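Local coordinates for protein immunomodulatory active chitinase (Trichuris suis, PDB 6G9C) that probably binds and hydrolyses chitin and has immunomodulatory properties in inflammatory lung disease, at residues E153-S157 with T198-Y203; F214-Y220 with Q267-P273; N233-Y237 with A352-W356. All blocks are in the same frame, centred on the assembly; numbering follows the deposited sequence.

The three contacts belong to one glycosyl hydrolase family 18 barrel. Interaction 2 pairs two neighbouring barrel strands; interaction 1, centred about 16 Å away, joins the loop after strand 147-151 to helix 196-202, which follows the adjacent strand 187-193; interaction 3, centred about 12 Å from interaction 2, ties a later loop to an outer helix. Met218 CE of interaction 2 packs 3.4 Å from Glu153 OE2 of interaction 1. One ethanediol, probably from the crystallisation liquor, hydrogen-bonds Glu153 OE2 and Tyr220 OH, consistent with a substrate cleft at this end of the barrel. Interactions 2 and 3 meet at Cys219 O and Ser234 OG (2.6 Å); interactions 1 and 3 stay about 11 Å apart at their nearest atoms.

Interaction 1: E153-S157 with T198-Y203; sequences EYPES and TVDAGY. With EDO (1,2-ethanediol), chain E.
The loop 153-157 leaves a barrel strand and runs over the C-terminal turn of helix 196-202, with the CA atoms of Glu156 and Gly202 4.5 Å apart. A cis peptide bond precedes Tyr154, whose side chain (chi1 m) points toward the helix and sets its CB 3.8 Å from Thr198 CG2 (Thr198 chi1 m). Pro155, C-gamma endo, lies over one face of the Tyr203 ring: its CG is 4.0 Å from the ring centroid and 20° off the normal, a CH-pi contact. Tyr203, the first residue past the helix, adopts chi1 -58° and chi2 86°, so its OH lies 3.3 Å from Tyr154 CD1 and 3.6 Å from Pro155 CD; that hydroxyl also bonds to Ser193 N. Gly202 CA makes a CA-H...O contact with Pro155 O (3.4 Å), and an ideal CB would clash with that oxygen at 2.1 Å. Ser157 CA makes another with Ala201 O (3.3 Å). Glu153 (m, t) points away and reaches ethanediol O1 with OE2 at 2.6 Å; it ends the DxxDxDxE signature of family 18 and is probably the proton donor. No direct hydrogen bond crosses the contact. Two waters bridge instead: one donates to Pro155 O (2.7 Å) and Thr198 O (2.9 Å), the other donates to Ala201 O (2.8 Å) and is hydrogen-bonded to Ser157 OG (3.0 Å), so cohesion rests on CH-pi, CA-H...O and water-mediated links.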
ATOM      1  N   GLU A 153       4.331 -29.225   7.428  1.00 29.44           N
ATOM      2  CA  GLU A 153       3.404 -30.168   8.068  1.00 28.85           C
ATOM      3  C   GLU A 153       3.866 -31.612   7.862  1.00 34.89           C
ATOM      4  O   GLU A 153       3.455 -32.260   6.896  1.00 33.74           O
ATOM      5  CB  GLU A 153       1.968 -29.950   7.509  1.00 26.08           C
ATOM      6  CG  GLU A 153       1.472 -28.518   7.729  1.00 25.96           C
ATOM      7  CD  GLU A 153       0.034 -28.292   7.255  1.00 33.25           C
ATOM      8  OE1 GLU A 153      -0.708 -29.278   7.025  1.00 32.20           O
ATOM      9  OE2 GLU A 153      -0.332 -27.111   7.126  1.00 33.69           O
ATOM     10  N   TYR A 154       4.702 -32.148   8.767  1.00 34.33           N
ATOM     11  CA  TYR A 154       5.202 -31.504   9.985  1.00 32.10           C
ATOM     12  C   TYR A 154       6.639 -31.956  10.177  1.00 31.75           C
ATOM     13  O   TYR A 154       6.966 -33.052   9.740  1.00 35.07           O
ATOM     14  CB  TYR A 154       4.386 -31.919  11.213  1.00 33.68           C
ATOM     15  CG  TYR A 154       2.940 -31.520  11.138  1.00 32.28           C
ATOM     16  CD1 TYR A 154       2.555 -30.213  11.393  1.00 31.18           C
ATOM     17  CD2 TYR A 154       1.961 -32.449  10.818  1.00 36.55           C
ATOM     18  CE1 TYR A 154       1.217 -29.835  11.323  1.00 33.90           C
ATOM     19  CE2 TYR A 154       0.615 -32.075  10.743  1.00 34.64           C
ATOM     20  CZ  TYR A 154       0.257 -30.777  11.001  1.00 38.88           C
ATOM     21  OH  TYR A 154      -1.082 -30.404  10.927  1.00 48.26           O
ATOM     22  N   PRO A 155       7.474 -31.143  10.835  1.00 33.65           N
ATOM     23  CA  PRO A 155       8.811 -31.620  11.213  1.00 35.63           C
ATOM     24  C   PRO A 155       8.717 -32.884  12.053  1.00 40.45           C
ATOM     25  O   PRO A 155       7.886 -32.988  12.956  1.00 41.22           O
ATOM     26  CB  PRO A 155       9.401 -30.455  12.023  1.00 35.31           C
ATOM     27  CG  PRO A 155       8.230 -29.642  12.466  1.00 30.42           C
ATOM     28  CD  PRO A 155       7.197 -29.792  11.358  1.00 30.15           C
ATOM     29  N   GLU A 156       9.579 -33.849  11.744  1.00 39.31           N
ATOM     30  CA  GLU A 156       9.672 -35.113  12.455  1.00 41.99           C
ATOM     31  C   GLU A 156      10.912 -35.097  13.348  1.00 48.50           C
ATOM     32  O   GLU A 156      11.630 -34.096  13.441  1.00 46.39           O
ATOM     33  CB  GLU A 156       9.690 -36.270  11.453  1.00 45.56           C
ATOM     34  CG  GLU A 156       8.343 -36.420  10.732  1.00 53.72           C
ATOM     35  CD  GLU A 156       8.433 -37.105   9.376  1.00 62.73           C
ATOM     36  OE1 GLU A 156       9.291 -37.988   9.189  1.00 64.91           O
ATOM     37  OE2 GLU A 156       7.622 -36.751   8.489  1.00 73.89           O
ATOM     38  N   SER A 157      11.163 -36.222  14.023  1.00 41.47           N
ATOM     39  CA  SER A 157      12.284 -36.263  14.954  1.00 43.08           C
ATOM     40  C   SER A 157      13.594 -35.948  14.242  1.00 47.38           C
ATOM     41  O   SER A 157      14.459 -35.254  14.791  1.00 53.22           O
ATOM     42  CB  SER A 157      12.346 -37.632  15.631  1.00 55.00           C
ATOM     43  OG  SER A 157      12.863 -37.500  16.940  1.00 68.85           O
ATOM     44  N   THR A 198       3.287 -35.492  17.858  1.00 38.74           N
ATOM     45  CA  THR A 198       3.973 -34.750  16.805  1.00 45.08           C
ATOM     46  C   THR A 198       4.725 -33.558  17.378  1.00 43.11           C
ATOM     47  O   THR A 198       5.859 -33.276  16.969  1.00 42.77           O
ATOM     48  CB  THR A 198       2.961 -34.301  15.748  1.00 45.76           C
ATOM     49  OG1 THR A 198       2.294 -35.456  15.226  1.00 42.88           O
ATOM     50  CG2 THR A 198       3.646 -33.558  14.612  1.00 40.63           C
ATOM     51  N   VAL A 199       4.113 -32.855  18.337  1.00 39.20           N
ATOM     52  CA  VAL A 199       4.781 -31.730  18.993  1.00 37.27           C
ATOM     53  C   VAL A 199       6.051 -32.207  19.683  1.00 42.96           C
ATOM     54  O   VAL A 199       7.119 -31.597  19.555  1.00 42.40           O
ATOM     55  CB  VAL A 199       3.826 -31.045  19.992  1.00 40.69           C
ATOM     56  CG1 VAL A 199       4.553 -29.961  20.776  1.00 47.09           C
ATOM     57  CG2 VAL A 199       2.618 -30.481  19.288  1.00 34.16           C
ATOM     58  N   ASP A 200       5.951 -33.323  20.408  1.00 47.36           N
ATOM     59  CA  ASP A 200       7.103 -33.894  21.098  1.00 47.16           C
ATOM     60  C   ASP A 200       8.241 -34.199  20.132  1.00 50.89           C
ATOM     61  O   ASP A 200       9.410 -33.910  20.417  1.00 49.78           O
ATOM     62  CB  ASP A 200       6.685 -35.170  21.828  1.00 55.50           C
ATOM     63  CG  ASP A 200       6.276 -34.914  23.255  1.00 70.36           C
ATOM     64  OD1 ASP A 200       6.148 -33.731  23.631  1.00 70.43           O
ATOM     65  OD2 ASP A 200       6.101 -35.898  24.006  1.00 77.70           O
ATOM     66  N   ALA A 201       7.914 -34.785  18.982  1.00 52.43           N
ATOM     67  CA  ALA A 201       8.945 -35.289  18.087  1.00 50.00           C
ATOM     68  C   ALA A 201       9.631 -34.165  17.320  1.00 50.60           C
ATOM     69  O   ALA A 201      10.846 -34.220  17.090  1.00 45.25           O
ATOM     70  CB  ALA A 201       8.339 -36.294  17.113  1.00 53.57           C
ATOM     71  N   GLY A 202       8.876 -33.136  16.924  1.00 47.10           N
ATOM     72  CA  GLY A 202       9.351 -32.223  15.899  1.00 44.91           C
ATOM     73  C   GLY A 202       9.711 -30.810  16.318  1.00 42.99           C
ATOM     74  O   GLY A 202      10.412 -30.110  15.578  1.00 39.07           O
ATOM     75  N   TYR A 203       9.262 -30.374  17.493  1.00 42.78           N
ATOM     76  CA  TYR A 203       9.325 -28.968  17.879  1.00 41.21           C
ATOM     77  C   TYR A 203      10.056 -28.799  19.201  1.00 44.13           C
ATOM     78  O   TYR A 203       9.622 -29.337  20.225  1.00 47.53           O
ATOM     79  CB  TYR A 203       7.930 -28.379  18.018  1.00 34.58           C
ATOM     80  CG  TYR A 203       7.047 -28.440  16.793  1.00 38.02           C
ATOM     81  CD1 TYR A 203       6.276 -29.568  16.517  1.00 38.98           C
ATOM     82  CD2 TYR A 203       6.945 -27.345  15.936  1.00 36.01           C
ATOM     83  CE1 TYR A 203       5.437 -29.610  15.407  1.00 34.65           C
ATOM     84  CE2 TYR A 203       6.104 -27.374  14.835  1.00 37.88           C
ATOM     85  CZ  TYR A 203       5.347 -28.506  14.573  1.00 32.20           C
ATOM     86  OH  TYR A 203       4.513 -28.532  13.471  1.00 35.29           O
TER
HETATM   87  C1  EDO E 503      -2.286 -24.550   6.560  1.00 43.73           C
HETATM   88  O1  EDO E 503      -2.568 -25.967   6.406  1.00 34.76           O
HETATM   89  C2  EDO E 503      -2.604 -24.036   7.969  1.00 43.08           C
HETATM   90  O2  EDO E 503      -3.963 -24.396   8.323  1.00 38.61           O
HETATM   91  O   HOH W   1       6.755 -34.702  14.646  1.00 41.09           O
HETATM   92  O   HOH W   2      12.415 -35.441  19.022  0.50 28.30           O

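Interaction 2: F214-Y220 with Q267-P273; sequences FVNLMCY and QIIIGLP. With EDO (1,2-ethanediol), chain E.
Phe214 and Ile269 form the tightest apolar pair, CD1 to CG1 at 3.4 Å, with Phe214 at chi1 p and Ile269 at chi1 m and chi2 m. The face opposite Ile269 and Asn216 carries Val215, Leu217, Ile268 and Ile270. There Leu217 (chi1 t, chi2 p) brings CD2 to 4.2 Å from Ile270 CD1 and 4.4 Å from Ile268 CG2, and beyond the strand Cys219 SG reaches Ile270 CG2 at 3.7 Å. Leu217 and Ile270 go on to pack against helix 251-261, whereas Asn216, on the face of Ile269, touches Phe366 and bonds through ND2 to Tyr38 OH. Strands 214-218 and 268-273 run parallel in register, Val215 with Ile268, Asn216 with Ile269 and Leu217 with Ile270, their axes 4.8 Å apart at closest and crossing at -33°. This is a neighbouring strand pair of the (beta/alpha)8 TIM barrel. The ladder has Val215 N to Gln267 O at 2.9 Å, Ile269 N to Val215 O at 2.9 Å and Leu217 N to Ile269 O at 2.8 Å. At Gly271 an ideal CB would clash with Leu217 O (2.5 Å) and Tyr220 CE2 (2.8 Å). Successive inverse gamma turns centred on Met218 and Cys219, each closed by a weak hydrogen bond, redirect the chain and set Tyr220 (chi1 41°) beside the second strand, the edge of its ring toward Gly271, CE2 4.0 Å from Gly271 CA and CB 4.1 Å from Pro273 CG. Tyr220 belongs to the MxYD sequence of family 18, and its OH shares a hydrogen bond with ethanediol O2 at 2.8 Å.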
ATOM      1  N   PHE A 214       4.402 -15.675  16.904  1.00 26.86           N
ATOM      2  CA  PHE A 214       3.395 -16.521  17.543  1.00 30.57           C
ATOM      3  C   PHE A 214       3.223 -17.770  16.687  1.00 27.78           C
ATOM      4  O   PHE A 214       3.790 -17.866  15.600  1.00 28.20           O
ATOM      5  CB  PHE A 214       2.054 -15.783  17.764  1.00 30.67           C
ATOM      6  CG  PHE A 214       1.472 -15.102  16.536  1.00 28.96           C
ATOM      7  CD1 PHE A 214       0.811 -15.834  15.556  1.00 27.70           C
ATOM      8  CD2 PHE A 214       1.526 -13.722  16.398  1.00 34.98           C
ATOM      9  CE1 PHE A 214       0.234 -15.207  14.445  1.00 29.83           C
ATOM     10  CE2 PHE A 214       0.949 -13.082  15.291  1.00 30.41           C
ATOM     11  CZ  PHE A 214       0.300 -13.830  14.311  1.00 28.54           C
ATOM     12  N   VAL A 215       2.452 -18.740  17.195  1.00 30.72           N
ATOM     13  CA  VAL A 215       2.170 -19.968  16.457  1.00 27.38           C
ATOM     14  C   VAL A 215       0.666 -20.107  16.262  1.00 26.31           C
ATOM     15  O   VAL A 215      -0.122 -19.862  17.182  1.00 27.66           O
ATOM     16  CB  VAL A 215       2.754 -21.227  17.132  1.00 28.34           C
ATOM     17  CG1 VAL A 215       4.289 -21.170  17.088  1.00 29.32           C
ATOM     18  CG2 VAL A 215       2.230 -21.411  18.571  1.00 28.99           C
ATOM     19  N   ASN A 216       0.283 -20.481  15.048  1.00 24.35           N
ATOM     20  CA  ASN A 216      -1.104 -20.766  14.681  1.00 22.65           C
ATOM     21  C   ASN A 216      -1.340 -22.248  14.972  1.00 26.38           C
ATOM     22  O   ASN A 216      -0.928 -23.118  14.200  1.00 26.00           O
ATOM     23  CB  ASN A 216      -1.340 -20.423  13.212  1.00 22.47           C
ATOM     24  CG  ASN A 216      -1.451 -18.914  12.973  1.00 28.79           C
ATOM     25  OD1 ASN A 216      -1.693 -18.153  13.905  1.00 26.86           O
ATOM     26  ND2 ASN A 216      -1.277 -18.486  11.721  1.00 27.55           N
ATOM     27  N   LEU A 217      -1.960 -22.537  16.112  1.00 22.93           N
ATOM     28  CA  LEU A 217      -2.228 -23.914  16.515  1.00 27.05           C
ATOM     29  C   LEU A 217      -3.304 -24.530  15.628  1.00 23.99           C
ATOM     30  O   LEU A 217      -4.439 -24.033  15.570  1.00 26.15           O
ATOM     31  CB  LEU A 217      -2.659 -23.954  17.981  1.00 27.26           C
ATOM     32  CG  LEU A 217      -2.994 -25.351  18.501  1.00 32.56           C
ATOM     33  CD1 LEU A 217      -1.748 -26.253  18.532  1.00 28.03           C
ATOM     34  CD2 LEU A 217      -3.627 -25.254  19.872  1.00 36.99           C
ATOM     35  N   MET A 218      -2.956 -25.617  14.943  1.00 25.73           N
ATOM     36  CA  MET A 218      -3.872 -26.278  14.015  1.00 28.19           C
ATOM     37  C   MET A 218      -4.718 -27.316  14.751  1.00 28.27           C
ATOM     38  O   MET A 218      -4.663 -28.512  14.473  1.00 28.49           O
ATOM     39  CB  MET A 218      -3.094 -26.916  12.869  1.00 28.84           C
ATOM     40  CG  MET A 218      -2.413 -25.893  11.960  1.00 32.32           C
ATOM     41  SD  MET A 218      -1.294 -26.666  10.774  1.00 37.43           S
ATOM     42  CE  MET A 218      -2.453 -27.502   9.698  1.00 39.47           C
ATOM     43  N   CYS A 219      -5.532 -26.820  15.688  1.00 28.69           N
ATOM     44  CA  CYS A 219      -6.363 -27.687  16.521  1.00 28.91           C
ATOM     45  C   CYS A 219      -7.675 -27.965  15.782  1.00 27.30           C
ATOM     46  O   CYS A 219      -8.760 -27.516  16.145  1.00 30.32           O
ATOM     47  CB  CYS A 219      -6.582 -27.061  17.894  1.00 29.49           C
ATOM     48  SG  CYS A 219      -6.972 -25.295  17.824  1.00 31.13           S
ATOM     49  N   TYR A 220      -7.526 -28.710  14.693  1.00 27.46           N
ATOM     50  CA  TYR A 220      -8.622 -29.198  13.873  1.00 29.70           C
ATOM     51  C   TYR A 220      -8.077 -30.362  13.055  1.00 30.97           C
ATOM     52  O   TYR A 220      -6.900 -30.731  13.172  1.00 28.55           O
ATOM     53  CB  TYR A 220      -9.232 -28.093  12.993  1.00 27.58           C
ATOM     54  CG  TYR A 220      -8.241 -27.137  12.353  1.00 24.40           C
ATOM     55  CD1 TYR A 220      -7.389 -27.561  11.329  1.00 27.60           C
ATOM     56  CD2 TYR A 220      -8.179 -25.808  12.751  1.00 27.88           C
ATOM     57  CE1 TYR A 220      -6.478 -26.676  10.725  1.00 25.97           C
ATOM     58  CE2 TYR A 220      -7.277 -24.921  12.166  1.00 27.47           C
ATOM     59  CZ  TYR A 220      -6.432 -25.358  11.160  1.00 27.80           C
ATOM     60  OH  TYR A 220      -5.558 -24.464  10.580  1.00 26.34           O
ATOM     61  N   GLN A 267       1.393 -16.321  22.908  1.00 33.27           N
ATOM     62  CA  GLN A 267       1.915 -16.724  21.611  1.00 31.72           C
ATOM     63  C   GLN A 267       1.158 -17.900  21.000  1.00 33.30           C
ATOM     64  O   GLN A 267       1.473 -18.306  19.877  1.00 33.97           O
ATOM     65  CB  GLN A 267       3.410 -17.068  21.734  1.00 30.59           C
ATOM     66  CG  GLN A 267       4.294 -15.822  21.857  1.00 30.05           C
ATOM     67  CD  GLN A 267       5.760 -16.153  22.107  1.00 36.91           C
ATOM     68  OE1 GLN A 267       6.208 -16.222  23.251  1.00 41.58           O
ATOM     69  NE2 GLN A 267       6.515 -16.344  21.031  1.00 38.95           N
ATOM     70  N   ILE A 268       0.171 -18.458  21.699  1.00 32.12           N
ATOM     71  CA  ILE A 268      -0.594 -19.593  21.193  1.00 29.86           C
ATOM     72  C   ILE A 268      -1.891 -19.054  20.604  1.00 32.76           C
ATOM     73  O   ILE A 268      -2.755 -18.564  21.340  1.00 31.45           O
ATOM     74  CB  ILE A 268      -0.881 -20.627  22.292  1.00 33.69           C
ATOM     75  CG1 ILE A 268       0.427 -21.189  22.862  1.00 31.17           C
ATOM     76  CG2 ILE A 268      -1.766 -21.744  21.726  1.00 33.36           C
ATOM     77  CD1 ILE A 268       0.263 -21.907  24.219  1.00 33.67           C
ATOM     78  N   ILE A 269      -2.040 -19.156  19.285  1.00 28.66           N
ATOM     79  CA  ILE A 269      -3.225 -18.660  18.591  1.00 26.71           C
ATOM     80  C   ILE A 269      -4.094 -19.852  18.220  1.00 30.76           C
ATOM     81  O   ILE A 269      -3.636 -20.765  17.523  1.00 28.96           O
ATOM     82  CB  ILE A 269      -2.853 -17.843  17.343  1.00 24.06           C
ATOM     83  CG1 ILE A 269      -1.703 -16.863  17.647  1.00 27.23           C
ATOM     84  CG2 ILE A 269      -4.098 -17.099  16.805  1.00 21.42           C
ATOM     85  CD1 ILE A 269      -1.937 -15.935  18.851  1.00 29.63           C
ATOM     86  N   ILE A 270      -5.358 -19.823  18.643  1.00 30.43           N
ATOM     87  CA  ILE A 270      -6.242 -20.985  18.539  1.00 32.50           C
ATOM     88  C   ILE A 270      -6.888 -21.027  17.156  1.00 27.65           C
ATOM     89  O   ILE A 270      -7.567 -20.077  16.746  1.00 28.70           O
ATOM     90  CB  ILE A 270      -7.316 -20.956  19.634  1.00 31.99           C
ATOM     91  CG1 ILE A 270      -6.667 -20.851  21.020  1.00 37.04           C
ATOM     92  CG2 ILE A 270      -8.228 -22.194  19.516  1.00 31.45           C
ATOM     93  CD1 ILE A 270      -5.758 -21.997  21.357  1.00 42.03           C
ATOM     94  N   GLY A 271      -6.725 -22.151  16.463  1.00 26.38           N
ATOM     95  CA  GLY A 271      -7.283 -22.285  15.127  1.00 25.05           C
ATOM     96  C   GLY A 271      -8.774 -22.607  15.154  1.00 29.19           C
ATOM     97  O   GLY A 271      -9.245 -23.428  15.943  1.00 27.21           O
ATOM     98  N   LEU A 272      -9.507 -21.971  14.246  1.00 24.78           N
ATOM     99  CA  LEU A 272     -10.964 -22.132  14.137  1.00 25.93           C
ATOM    100  C   LEU A 272     -11.297 -22.545  12.709  1.00 24.69           C
ATOM    101  O   LEU A 272     -11.032 -21.770  11.766  1.00 24.72           O
ATOM    102  CB  LEU A 272     -11.712 -20.841  14.495  1.00 24.79           C
ATOM    103  CG  LEU A 272     -11.371 -20.162  15.821  1.00 30.55           C
ATOM    104  CD1 LEU A 272     -12.093 -18.833  15.900  1.00 27.93           C
ATOM    105  CD2 LEU A 272     -11.740 -21.039  16.997  1.00 35.84           C
ATOM    106  N   PRO A 273     -11.857 -23.732  12.490  1.00 24.61           N
ATOM    107  CA  PRO A 273     -12.208 -24.140  11.123  1.00 22.41           C
ATOM    108  C   PRO A 273     -13.554 -23.565  10.713  1.00 26.18           C
ATOM    109  O   PRO A 273     -14.502 -23.569  11.496  1.00 29.95           O
ATOM    110  CB  PRO A 273     -12.292 -25.666  11.227  1.00 24.70           C
ATOM    111  CG  PRO A 273     -12.687 -25.915  12.653  1.00 26.57           C
ATOM    112  CD  PRO A 273     -12.091 -24.807  13.474  1.00 28.25           C
TER
HETATM  113  C1  EDO E 503      -2.286 -24.550   6.560  1.00 43.73           C
HETATM  114  O1  EDO E 503      -2.568 -25.967   6.406  1.00 34.76           O
HETATM  115  C2  EDO E 503      -2.604 -24.036   7.969  1.00 43.08           C
HETATM  116  O2  EDO E 503      -3.963 -24.396   8.323  1.00 38.61           O

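Interaction 3: N233-Y237 with A352-W356; sequences NSPLY and AKINW
Lys353 on helix 347-360 stretches its side chain (chi1 m, the rest t) along to Ser234, and NZ donates to Ser234 O at 2.7 Å and weakly to Ser234 OG at 3.3 Å. A water completes the polar cluster, accepting from Lys353 NZ (3.0 Å) and donating to Ser234 OG (2.7 Å). The ammonium charge has a salt-bridge partner in Asp345 OD2, and Ser234 OG also bonds to Cys219 O. Beside this cluster, Leu236 (chi1 t, chi2 p) points toward the helix, its CA 6.5 Å from that of Lys353. Leu236 CD1 sits over the Trp356 face, 4.2 Å from the five-membered ring centroid, as a CH-pi contact. Tyr237 turns its edge to the same indole, an offset edge-to-face pair with centroids 5.8 Å apart and planes at 90°. Helix 347-360, which precedes strand 364-368, belongs to the outer helical layer of the (beta/alpha)8 barrel; 233-237, in the long loop between strand 214-218 and helix 251-261, bridges these two helices.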
ATOM      1  N   ASN A 233     -14.499 -32.906  14.032  1.00 29.22           N
ATOM      2  CA  ASN A 233     -13.355 -32.260  13.395  1.00 28.36           C
ATOM      3  C   ASN A 233     -12.521 -31.473  14.408  1.00 28.72           C
ATOM      4  O   ASN A 233     -11.294 -31.619  14.472  1.00 27.66           O
ATOM      5  CB  ASN A 233     -13.843 -31.355  12.259  1.00 26.37           C
ATOM      6  CG  ASN A 233     -12.693 -30.686  11.499  1.00 28.70           C
ATOM      7  OD1 ASN A 233     -11.694 -31.329  11.172  1.00 29.93           O
ATOM      8  ND2 ASN A 233     -12.834 -29.394  11.221  1.00 26.62           N
ATOM      9  N   SER A 234     -13.165 -30.655  15.231  1.00 26.10           N
ATOM     10  CA  SER A 234     -12.450 -29.754  16.139  1.00 25.69           C
ATOM     11  C   SER A 234     -13.255 -29.594  17.415  1.00 30.61           C
ATOM     12  O   SER A 234     -13.927 -28.573  17.629  1.00 31.36           O
ATOM     13  CB  SER A 234     -12.187 -28.403  15.464  1.00 29.90           C
ATOM     14  OG  SER A 234     -11.391 -27.543  16.267  1.00 31.70           O
ATOM     15  N   PRO A 235     -13.236 -30.599  18.290  1.00 27.86           N
ATOM     16  CA  PRO A 235     -13.979 -30.481  19.545  1.00 29.11           C
ATOM     17  C   PRO A 235     -13.270 -29.526  20.482  1.00 32.99           C
ATOM     18  O   PRO A 235     -12.040 -29.529  20.583  1.00 33.53           O
ATOM     19  CB  PRO A 235     -13.978 -31.909  20.101  1.00 33.80           C
ATOM     20  CG  PRO A 235     -12.726 -32.536  19.541  1.00 32.29           C
ATOM     21  CD  PRO A 235     -12.470 -31.866  18.202  1.00 25.70           C
ATOM     22  N   LEU A 236     -14.059 -28.697  21.165  1.00 27.74           N
ATOM     23  CA  LEU A 236     -13.482 -27.818  22.176  1.00 31.99           C
ATOM     24  C   LEU A 236     -12.990 -28.620  23.373  1.00 37.08           C
ATOM     25  O   LEU A 236     -11.878 -28.390  23.863  1.00 37.36           O
ATOM     26  CB  LEU A 236     -14.502 -26.762  22.619  1.00 30.17           C
ATOM     27  CG  LEU A 236     -14.023 -25.813  23.725  1.00 37.01           C
ATOM     28  CD1 LEU A 236     -12.722 -25.125  23.319  1.00 34.18           C
ATOM     29  CD2 LEU A 236     -15.099 -24.784  24.056  1.00 37.43           C
ATOM     30  N   TYR A 237     -13.797 -29.574  23.850  1.00 33.89           N
ATOM     31  CA  TYR A 237     -13.421 -30.438  24.957  1.00 38.23           C
ATOM     32  C   TYR A 237     -13.534 -31.901  24.556  1.00 41.83           C
ATOM     33  O   TYR A 237     -14.219 -32.254  23.592  1.00 36.10           O
ATOM     34  CB  TYR A 237     -14.308 -30.232  26.189  1.00 41.46           C
ATOM     35  CG  TYR A 237     -14.545 -28.804  26.594  1.00 44.02           C
ATOM     36  CD1 TYR A 237     -13.570 -28.083  27.270  1.00 45.53           C
ATOM     37  CD2 TYR A 237     -15.765 -28.183  26.332  1.00 42.04           C
ATOM     38  CE1 TYR A 237     -13.797 -26.779  27.664  1.00 48.30           C
ATOM     39  CE2 TYR A 237     -16.002 -26.881  26.722  1.00 36.43           C
ATOM     40  CZ  TYR A 237     -15.015 -26.186  27.387  1.00 45.62           C
ATOM     41  OH  TYR A 237     -15.244 -24.889  27.777  1.00 48.33           O
ATOM     42  N   ALA A 352     -18.631 -20.401  21.590  1.00 32.62           N
ATOM     43  CA  ALA A 352     -18.091 -21.085  22.756  1.00 36.07           C
ATOM     44  C   ALA A 352     -16.568 -21.062  22.736  1.00 36.05           C
ATOM     45  O   ALA A 352     -15.930 -20.767  23.753  1.00 39.17           O
ATOM     46  CB  ALA A 352     -18.619 -22.518  22.812  1.00 31.69           C
ATOM     47  N   LYS A 353     -15.970 -21.341  21.572  1.00 32.25           N
ATOM     48  CA  LYS A 353     -14.514 -21.401  21.461  1.00 28.71           C
ATOM     49  C   LYS A 353     -13.872 -20.030  21.675  1.00 31.04           C
ATOM     50  O   LYS A 353     -12.885 -19.905  22.409  1.00 32.10           O
ATOM     51  CB  LYS A 353     -14.129 -21.966  20.095  1.00 25.11           C
ATOM     52  CG  LYS A 353     -14.448 -23.456  19.960  1.00 26.70           C
ATOM     53  CD  LYS A 353     -14.206 -23.943  18.541  1.00 26.49           C
ATOM     54  CE  LYS A 353     -14.275 -25.463  18.472  1.00 28.49           C
ATOM     55  NZ  LYS A 353     -14.159 -25.955  17.063  1.00 27.35           N
ATOM     56  N   ILE A 354     -14.412 -18.993  21.031  1.00 31.89           N
ATOM     57  CA  ILE A 354     -13.818 -17.660  21.136  1.00 29.10           C
ATOM     58  C   ILE A 354     -13.996 -17.089  22.540  1.00 36.15           C
ATOM     59  O   ILE A 354     -13.106 -16.402  23.061  1.00 35.66           O
ATOM     60  CB  ILE A 354     -14.408 -16.736  20.055  1.00 32.63           C
ATOM     61  CG1 ILE A 354     -14.044 -17.276  18.670  1.00 30.10           C
ATOM     62  CG2 ILE A 354     -13.891 -15.299  20.209  1.00 33.62           C
ATOM     63  CD1 ILE A 354     -14.689 -16.535  17.530  1.00 34.20           C
ATOM     64  N   ASN A 355     -15.153 -17.332  23.168  1.00 35.51           N
ATOM     65  CA  ASN A 355     -15.325 -16.931  24.561  1.00 40.00           C
ATOM     66  C   ASN A 355     -14.393 -17.719  25.472  1.00 39.10           C
ATOM     67  O   ASN A 355     -13.889 -17.185  26.467  1.00 42.12           O
ATOM     68  CB  ASN A 355     -16.780 -17.120  24.993  1.00 43.53           C
ATOM     69  CG  ASN A 355     -17.677 -15.988  24.535  1.00 48.66           C
ATOM     70  OD1 ASN A 355     -17.369 -14.812  24.730  1.00 53.17           O
ATOM     71  ND2 ASN A 355     -18.797 -16.339  23.926  1.00 49.71           N
ATOM     72  N   TRP A 356     -14.144 -18.989  25.140  1.00 36.25           N
ATOM     73  CA  TRP A 356     -13.176 -19.780  25.895  1.00 38.14           C
ATOM     74  C   TRP A 356     -11.760 -19.207  25.767  1.00 37.40           C
ATOM     75  O   TRP A 356     -11.030 -19.108  26.761  1.00 40.01           O
ATOM     76  CB  TRP A 356     -13.217 -21.232  25.416  1.00 38.05           C
ATOM     77  CG  TRP A 356     -12.172 -22.100  26.041  1.00 38.01           C
ATOM     78  CD1 TRP A 356     -12.251 -22.748  27.238  1.00 42.07           C
ATOM     79  CD2 TRP A 356     -10.885 -22.411  25.498  1.00 36.70           C
ATOM     80  NE1 TRP A 356     -11.091 -23.448  27.474  1.00 44.90           N
ATOM     81  CE2 TRP A 356     -10.237 -23.260  26.417  1.00 43.48           C
ATOM     82  CE3 TRP A 356     -10.222 -22.063  24.318  1.00 40.41           C
ATOM     83  CZ2 TRP A 356      -8.955 -23.760  26.199  1.00 42.73           C
ATOM     84  CZ3 TRP A 356      -8.943 -22.559  24.106  1.00 42.36           C
ATOM     85  CH2 TRP A 356      -8.328 -23.399  25.038  1.00 41.18           C
TER
HETATM   86  O   HOH W   3     -11.423 -24.895  16.737  1.00 30.08           O